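Local structure of transcription activator HlyU (Vibrio vulnificus, 3JTH) at residues I28-H33 against A86-L91; V39-A44 against T74-L79. The protein activates transcription in Vibrio vulnificus, probably binding DNA as a dimer through a winged helix-turn-helix domain of the ArsR family. One frame throughout, in Å; residues are numbered along the deposited sequence.

Overall arrangement
From the N terminus the chain runs through the long helix 2-20 into helix 23-31, whose C-terminal end supplies the first half of contact 1. After the short strand 37-38, helix 39-46 supplies the first half of contact 2. After helix 50-62 and strand 66-69, strand 76-79 returns beside strand 37-38 and closes contact 2, a loop nested wholly inside the larger one that helix 82-94 closes at contact 1. Contact 1 thus ties the last helix to the helical core, and contact 2 ties the hairpin to the helix-turn-helix. Their centres lie about 15 Å apart, bridged by Leu29 on Leu79 and Met31 on Leu42.

Contact 1. Residues I28-H33 against A86-L91; sequences ILCMLH and AMIKLL
Ile88 reaches from helix 82-94 toward the C-terminal turn of helix 23-31, with CD1 mainly on Leu29 and Cys30 and CG2 mainly on His33. CG1 stands anti to the carbonyl carbon (chi1 -75°), and from it CD1 is turned by chi2 of -59° to lie 3.7 Å from Leu29 CB; the same methyl lies 4.1 Å from Cys30 SG. The other branch, CG2, lies 3.8 Å from His33 CB and also comes near the carbonyl oxygen of Leu29. The side chains of His33 and Ile88 run in opposing directions alongside one another, with the methyl oblique to the imidazole. Cys30 and Ile88 mark the closest backbone approach, CA to CA 6.0 Å. In the ArsR-type winged helix-turn-helix fold this joins a core helix to the C-terminal helix, which with helix 2-20 commonly forms the dimer interface; here Met87 and Leu90 each pack on their own counterpart in the second subunit, and Cys30 on Met6 of that subunit. Beyond the helix end, His33 has CG anti to its backbone N (chi1 171°), and its ring extends to Lys89, CE1 lying 3.8 Å from Lys89 CA and 3.9 Å from Lys89 CG. The lysine chain turns off with its amine, NZ 6.8 Å from His33 NE2. His92 stacks on the His33 ring and also hydrogen-bonds through NE2 to Cys30 O.

Contact 2. Residues V39-A44 against T74-L79; sequences VGELCA and TVYYTL
Val39 and Tyr77 run alongside each other in the same direction, the valine methyl CG2, the branch anti to the carbonyl carbon, resting 3.8 Å from Tyr77 CE1 and 4.2 Å from Tyr77 OH. One turn on, Leu42 brings CD1 to the same ring, at a looser 4.4 Å from Tyr77 CD1. Both methyls approach the phenol obliquely. A more peripheral touch comes from Glu41, whose OE2 lies near the plane of the Tyr76 ring, at its edge, 4.4 Å from Tyr76 CE1. That carboxylate oxygen accepts a hydrogen bond from the backbone N of Ser38, which ties the carboxylate back to the residue just before its own helix. Tyr77 is positioned in turn by backbone hydrogen bonding to Leu37, and its side chain also touches Val66 and Thr68. The axes of segments 39-44 and 76-79 come within 8.9 Å, with 68° between their N-to-C directions. Strand 76-79 is the middle strand of the antiparallel sheet that contains the wing of this winged helix-turn-helix, paired with 37-38 on one side and 66-69 on the other, while helix 39-46 rests against helix 50-62 through Val39 and Leu42 on Leu53 and against helix 23-31 through Leu42 on Met31.

Contact 1. Residues I28-H33 against A86-L91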
ATOM      1  N   ILE A  28       0.399 -12.988   5.557  1.00 26.73           N
ATOM      2  CA  ILE A  28       1.057 -13.183   6.838  1.00 26.14           C
ATOM      3  C   ILE A  28       0.808 -11.975   7.735  1.00 27.11           C
ATOM      4  O   ILE A  28       0.473 -12.120   8.908  1.00 27.77           O
ATOM      5  CB  ILE A  28       2.574 -13.365   6.657  1.00 24.31           C
ATOM      6  CG1 ILE A  28       2.854 -14.708   5.971  1.00 26.51           C
ATOM      7  CG2 ILE A  28       3.266 -13.269   8.006  1.00 25.66           C
ATOM      8  CD1 ILE A  28       4.284 -14.847   5.473  1.00 27.53           C
ATOM      9  N   LEU A  29       0.983 -10.781   7.184  1.00 23.43           N
ATOM     10  CA  LEU A  29       0.762  -9.574   7.966  1.00 23.80           C
ATOM     11  C   LEU A  29      -0.688  -9.502   8.455  1.00 24.81           C
ATOM     12  O   LEU A  29      -0.944  -9.147   9.606  1.00 26.34           O
ATOM     13  CB  LEU A  29       1.093  -8.352   7.117  1.00 23.13           C
ATOM     14  CG  LEU A  29       2.590  -8.173   6.828  1.00 24.36           C
ATOM     15  CD1 LEU A  29       2.782  -7.110   5.758  1.00 22.23           C
ATOM     16  CD2 LEU A  29       3.313  -7.811   8.116  1.00 23.87           C
ATOM     17  N   CYS A  30      -1.627  -9.845   7.577  1.00 23.03           N
ATOM     18  CA  CYS A  30      -3.042  -9.810   7.922  1.00 24.13           C
ATOM     19  C   CYS A  30      -3.342 -10.788   9.058  1.00 28.33           C
ATOM     20  O   CYS A  30      -4.108 -10.469   9.970  1.00 29.79           O
ATOM     21  CB  CYS A  30      -3.884 -10.150   6.688  1.00 29.61           C
ATOM     22  SG  CYS A  30      -3.581  -9.059   5.264  1.00 38.64           S
HETATM   23  N   MSE A  31      -2.727 -11.970   9.002  1.00 27.79           N
HETATM   24  CA  MSE A  31      -2.918 -12.998  10.015  1.00 30.77           C
HETATM   25  C   MSE A  31      -2.391 -12.582  11.373  1.00 30.37           C
HETATM   26  O   MSE A  31      -2.872 -13.065  12.407  1.00 30.50           O
HETATM   27  CB  MSE A  31      -2.219 -14.296   9.597  1.00 49.21           C
HETATM   28  CG  MSE A  31      -2.950 -15.085   8.533  1.00 59.23           C
HETATM   29 SE   MSE A  31      -4.750 -15.532   9.091  1.00 78.27          SE
HETATM   30  CE  MSE A  31      -4.308 -16.712  10.560  1.00 68.54           C
ATOM     31  N   LEU A  32      -1.394 -11.700  11.373  1.00 30.84           N
ATOM     32  CA  LEU A  32      -0.795 -11.237  12.621  1.00 30.99           C
ATOM     33  C   LEU A  32      -1.511 -10.025  13.174  1.00 31.23           C
ATOM     34  O   LEU A  32      -1.059  -9.428  14.145  1.00 32.00           O
ATOM     35  CB  LEU A  32       0.701 -10.914  12.429  1.00 22.57           C
ATOM     36  CG  LEU A  32       1.510 -12.129  11.958  1.00 24.73           C
ATOM     37  CD1 LEU A  32       2.987 -11.794  11.799  1.00 23.51           C
ATOM     38  CD2 LEU A  32       1.319 -13.244  12.968  1.00 26.29           C
ATOM     39  N   HIS A  33      -2.624  -9.665  12.543  1.00 34.30           N
ATOM     40  CA  HIS A  33      -3.416  -8.528  12.988  1.00 34.50           C
ATOM     41  C   HIS A  33      -3.919  -8.773  14.410  1.00 33.21           C
ATOM     42  O   HIS A  33      -4.735  -9.666  14.651  1.00 34.11           O
ATOM     43  CB  HIS A  33      -4.602  -8.303  12.048  1.00 38.16           C
ATOM     44  CG  HIS A  33      -5.580  -7.285  12.549  1.00 41.81           C
ATOM     45  ND1 HIS A  33      -5.209  -5.995  12.875  1.00 42.94           N
ATOM     46  CD2 HIS A  33      -6.907  -7.369  12.805  1.00 43.10           C
ATOM     47  CE1 HIS A  33      -6.264  -5.335  13.311  1.00 45.44           C
ATOM     48  NE2 HIS A  33      -7.310  -6.146  13.280  1.00 44.46           N
ATOM     49  N   ALA A  86      -1.569  -0.202  11.429  1.00 31.75           N
ATOM     50  CA  ALA A  86      -2.686   0.641  11.012  1.00 31.35           C
ATOM     51  C   ALA A  86      -3.182   0.302   9.599  1.00 30.72           C
ATOM     52  O   ALA A  86      -4.385   0.175   9.367  1.00 29.57           O
ATOM     53  CB  ALA A  86      -2.277   2.107  11.091  1.00 43.13           C
HETATM   54  N   MSE A  87      -2.261   0.164   8.652  1.00 27.84           N
HETATM   55  CA  MSE A  87      -2.636  -0.183   7.283  1.00 29.45           C
HETATM   56  C   MSE A  87      -3.304  -1.554   7.284  1.00 28.46           C
HETATM   57  O   MSE A  87      -4.285  -1.776   6.575  1.00 25.60           O
HETATM   58  CB  MSE A  87      -1.407  -0.216   6.369  1.00 41.01           C
HETATM   59  CG  MSE A  87      -0.979   1.145   5.829  1.00 49.96           C
HETATM   60 SE   MSE A  87      -2.288   1.980   4.646  1.00 69.25          SE
HETATM   61  CE  MSE A  87      -3.133   0.395   3.929  1.00 52.14           C
ATOM     62  N   ILE A  88      -2.776  -2.468   8.091  1.00 34.56           N
ATOM     63  CA  ILE A  88      -3.357  -3.798   8.169  1.00 32.76           C
ATOM     64  C   ILE A  88      -4.751  -3.709   8.774  1.00 33.85           C
ATOM     65  O   ILE A  88      -5.682  -4.342   8.283  1.00 32.92           O
ATOM     66  CB  ILE A  88      -2.460  -4.765   8.994  1.00 25.70           C
ATOM     67  CG1 ILE A  88      -1.235  -5.168   8.159  1.00 25.15           C
ATOM     68  CG2 ILE A  88      -3.224  -6.023   9.377  1.00 25.44           C
ATOM     69  CD1 ILE A  88      -1.579  -5.862   6.819  1.00 24.24           C
ATOM     70  N   LYS A  89      -4.899  -2.914   9.830  1.00 30.54           N
ATOM     71  CA  LYS A  89      -6.204  -2.753  10.464  1.00 34.08           C
ATOM     72  C   LYS A  89      -7.214  -2.232   9.436  1.00 32.21           C
ATOM     73  O   LYS A  89      -8.351  -2.686   9.394  1.00 33.29           O
ATOM     74  CB  LYS A  89      -6.093  -1.783  11.655  1.00 42.21           C
ATOM     75  CG  LYS A  89      -7.340  -1.657  12.524  1.00 45.70           C
ATOM     76  CD  LYS A  89      -7.012  -0.968  13.856  1.00 48.91           C
ATOM     77  CE  LYS A  89      -8.217  -0.891  14.801  1.00 51.19           C
ATOM     78  NZ  LYS A  89      -9.099   0.292  14.569  1.00 53.97           N
ATOM     79  N   LEU A  90      -6.794  -1.280   8.607  1.00 29.16           N
ATOM     80  CA  LEU A  90      -7.679  -0.714   7.596  1.00 27.64           C
ATOM     81  C   LEU A  90      -7.992  -1.723   6.493  1.00 28.14           C
ATOM     82  O   LEU A  90      -9.131  -1.818   6.027  1.00 26.32           O
ATOM     83  CB  LEU A  90      -7.050   0.533   6.975  1.00 27.54           C
ATOM     84  CG  LEU A  90      -7.794   1.095   5.759  1.00 26.84           C
ATOM     85  CD1 LEU A  90      -9.132   1.651   6.209  1.00 26.64           C
ATOM     86  CD2 LEU A  90      -6.957   2.183   5.084  1.00 23.92           C
ATOM     87  N   LEU A  91      -6.980  -2.465   6.058  1.00 27.15           N
ATOM     88  CA  LEU A  91      -7.190  -3.473   5.023  1.00 32.20           C
ATOM     89  C   LEU A  91      -8.217  -4.497   5.538  1.00 32.31           C
ATOM     90  O   LEU A  91      -9.046  -5.001   4.781  1.00 32.76           O
ATOM     91  CB  LEU A  91      -5.863  -4.157   4.685  1.00 33.14           C
ATOM     92  CG  LEU A  91      -5.232  -3.945   3.296  1.00 37.77           C
ATOM     93  CD1 LEU A  91      -5.614  -2.596   2.693  1.00 36.70           C
ATOM     94  CD2 LEU A  91      -3.714  -4.067   3.423  1.00 33.53           C
TER

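Contact 2. Residues V39-A44 against T74-L79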
ATOM      1  N   VAL A  39       5.028 -20.627  13.923  1.00 35.53           N
ATOM      2  CA  VAL A  39       5.233 -21.136  12.574  1.00 35.76           C
ATOM      3  C   VAL A  39       4.141 -22.157  12.226  1.00 35.36           C
ATOM      4  O   VAL A  39       3.558 -22.122  11.131  1.00 34.41           O
ATOM      5  CB  VAL A  39       6.617 -21.827  12.457  1.00 35.02           C
ATOM      6  CG1 VAL A  39       6.815 -22.374  11.061  1.00 37.33           C
ATOM      7  CG2 VAL A  39       7.717 -20.835  12.788  1.00 38.11           C
ATOM      8  N   GLY A  40       3.877 -23.072  13.154  1.00 32.37           N
ATOM      9  CA  GLY A  40       2.869 -24.093  12.917  1.00 33.81           C
ATOM     10  C   GLY A  40       1.486 -23.536  12.643  1.00 32.66           C
ATOM     11  O   GLY A  40       0.809 -23.969  11.710  1.00 31.46           O
ATOM     12  N   GLU A  41       1.057 -22.577  13.461  1.00 31.65           N
ATOM     13  CA  GLU A  41      -0.257 -21.969  13.269  1.00 30.57           C
ATOM     14  C   GLU A  41      -0.329 -21.244  11.929  1.00 29.67           C
ATOM     15  O   GLU A  41      -1.347 -21.313  11.241  1.00 28.91           O
ATOM     16  CB  GLU A  41      -0.570 -21.008  14.418  1.00 35.49           C
ATOM     17  CG  GLU A  41      -1.044 -21.726  15.689  1.00 39.02           C
ATOM     18  CD  GLU A  41      -0.887 -20.898  16.965  1.00 38.70           C
ATOM     19  OE1 GLU A  41      -1.417 -21.324  18.011  1.00 42.26           O
ATOM     20  OE2 GLU A  41      -0.231 -19.836  16.937  1.00 37.22           O
ATOM     21  N   LEU A  42       0.752 -20.558  11.560  1.00 26.07           N
ATOM     22  CA  LEU A  42       0.822 -19.828  10.300  1.00 26.84           C
ATOM     23  C   LEU A  42       0.828 -20.716   9.046  1.00 27.74           C
ATOM     24  O   LEU A  42       0.104 -20.446   8.079  1.00 25.51           O
ATOM     25  CB  LEU A  42       2.072 -18.939  10.283  1.00 27.63           C
ATOM     26  CG  LEU A  42       2.019 -17.605  11.031  1.00 26.00           C
ATOM     27  CD1 LEU A  42       3.424 -17.049  11.193  1.00 26.63           C
ATOM     28  CD2 LEU A  42       1.130 -16.629  10.265  1.00 24.17           C
ATOM     29  N   CYS A  43       1.641 -21.772   9.043  1.00 27.92           N
ATOM     30  CA  CYS A  43       1.696 -22.615   7.857  1.00 32.58           C
ATOM     31  C   CYS A  43       0.389 -23.364   7.640  1.00 32.26           C
ATOM     32  O   CYS A  43      -0.023 -23.578   6.496  1.00 33.23           O
ATOM     33  CB  CYS A  43       2.893 -23.584   7.925  1.00 48.13           C
ATOM     34  SG  CYS A  43       2.978 -24.669   9.351  1.00 61.86           S
ATOM     35  N   ALA A  44      -0.286 -23.726   8.728  1.00 31.92           N
ATOM     36  CA  ALA A  44      -1.549 -24.442   8.614  1.00 35.63           C
ATOM     37  C   ALA A  44      -2.695 -23.521   8.212  1.00 36.17           C
ATOM     38  O   ALA A  44      -3.541 -23.908   7.406  1.00 39.81           O
ATOM     39  CB  ALA A  44      -1.884 -25.163   9.930  1.00 31.68           C
ATOM     40  N   THR A  74       9.391 -22.839  20.786  1.00 78.38           N
ATOM     41  CA  THR A  74       8.218 -22.340  20.072  1.00 73.23           C
ATOM     42  C   THR A  74       8.215 -20.813  20.017  1.00 68.06           C
ATOM     43  O   THR A  74       7.919 -20.139  21.005  1.00 68.49           O
ATOM     44  CB  THR A  74       6.904 -22.821  20.732  1.00 86.97           C
ATOM     45  OG1 THR A  74       6.733 -24.222  20.484  1.00 89.31           O
ATOM     46  CG2 THR A  74       5.701 -22.049  20.175  1.00 85.55           C
ATOM     47  N   VAL A  75       8.539 -20.278  18.846  1.00 48.88           N
ATOM     48  CA  VAL A  75       8.580 -18.836  18.630  1.00 41.89           C
ATOM     49  C   VAL A  75       7.244 -18.270  18.140  1.00 37.12           C
ATOM     50  O   VAL A  75       6.527 -18.908  17.365  1.00 35.37           O
ATOM     51  CB  VAL A  75       9.678 -18.480  17.597  1.00 44.15           C
ATOM     52  CG1 VAL A  75       9.640 -16.998  17.265  1.00 41.52           C
ATOM     53  CG2 VAL A  75      11.044 -18.880  18.141  1.00 44.33           C
ATOM     54  N   TYR A  76       6.908 -17.073  18.602  1.00 44.01           N
ATOM     55  CA  TYR A  76       5.669 -16.424  18.185  1.00 41.32           C
ATOM     56  C   TYR A  76       5.973 -15.137  17.442  1.00 40.14           C
ATOM     57  O   TYR A  76       6.798 -14.327  17.882  1.00 40.88           O
ATOM     58  CB  TYR A  76       4.785 -16.107  19.394  1.00 42.59           C
ATOM     59  CG  TYR A  76       4.236 -17.321  20.093  1.00 44.61           C
ATOM     60  CD1 TYR A  76       3.116 -17.990  19.599  1.00 44.81           C
ATOM     61  CD2 TYR A  76       4.839 -17.810  21.252  1.00 46.84           C
ATOM     62  CE1 TYR A  76       2.607 -19.122  20.248  1.00 45.33           C
ATOM     63  CE2 TYR A  76       4.343 -18.939  21.906  1.00 46.22           C
ATOM     64  CZ  TYR A  76       3.225 -19.590  21.400  1.00 46.64           C
ATOM     65  OH  TYR A  76       2.734 -20.700  22.052  1.00 46.62           O
ATOM     66  N   TYR A  77       5.300 -14.952  16.312  1.00 30.61           N
ATOM     67  CA  TYR A  77       5.478 -13.764  15.514  1.00 28.50           C
ATOM     68  C   TYR A  77       4.323 -12.806  15.743  1.00 27.41           C
ATOM     69  O   TYR A  77       3.199 -13.229  16.029  1.00 24.91           O
ATOM     70  CB  TYR A  77       5.575 -14.138  14.031  1.00 33.37           C
ATOM     71  CG  TYR A  77       6.756 -15.024  13.740  1.00 36.25           C
ATOM     72  CD1 TYR A  77       6.719 -16.385  14.037  1.00 36.30           C
ATOM     73  CD2 TYR A  77       7.939 -14.492  13.225  1.00 38.34           C
ATOM     74  CE1 TYR A  77       7.825 -17.195  13.834  1.00 40.36           C
ATOM     75  CE2 TYR A  77       9.058 -15.295  13.017  1.00 40.38           C
ATOM     76  CZ  TYR A  77       8.996 -16.644  13.323  1.00 39.92           C
ATOM     77  OH  TYR A  77      10.096 -17.443  13.126  1.00 44.07           O
ATOM     78  N   THR A  78       4.608 -11.514  15.616  1.00 28.01           N
ATOM     79  CA  THR A  78       3.602 -10.476  15.803  1.00 29.65           C
ATOM     80  C   THR A  78       4.020  -9.261  14.986  1.00 29.84           C
ATOM     81  O   THR A  78       5.186  -9.138  14.598  1.00 27.97           O
ATOM     82  CB  THR A  78       3.480 -10.088  17.308  1.00 33.06           C
ATOM     83  OG1 THR A  78       2.354  -9.227  17.502  1.00 35.07           O
ATOM     84  CG2 THR A  78       4.728  -9.370  17.783  1.00 32.11           C
ATOM     85  N   LEU A  79       3.083  -8.364  14.709  1.00 28.41           N
ATOM     86  CA  LEU A  79       3.420  -7.175  13.936  1.00 30.09           C
ATOM     87  C   LEU A  79       4.354  -6.293  14.745  1.00 31.47           C
ATOM     88  O   LEU A  79       4.356  -6.346  15.970  1.00 32.59           O
ATOM     89  CB  LEU A  79       2.157  -6.399  13.552  1.00 30.06           C
ATOM     90  CG  LEU A  79       1.263  -7.138  12.545  1.00 32.34           C
ATOM     91  CD1 LEU A  79       0.052  -6.291  12.192  1.00 30.10           C
ATOM     92  CD2 LEU A  79       2.063  -7.433  11.280  1.00 29.37           C
TER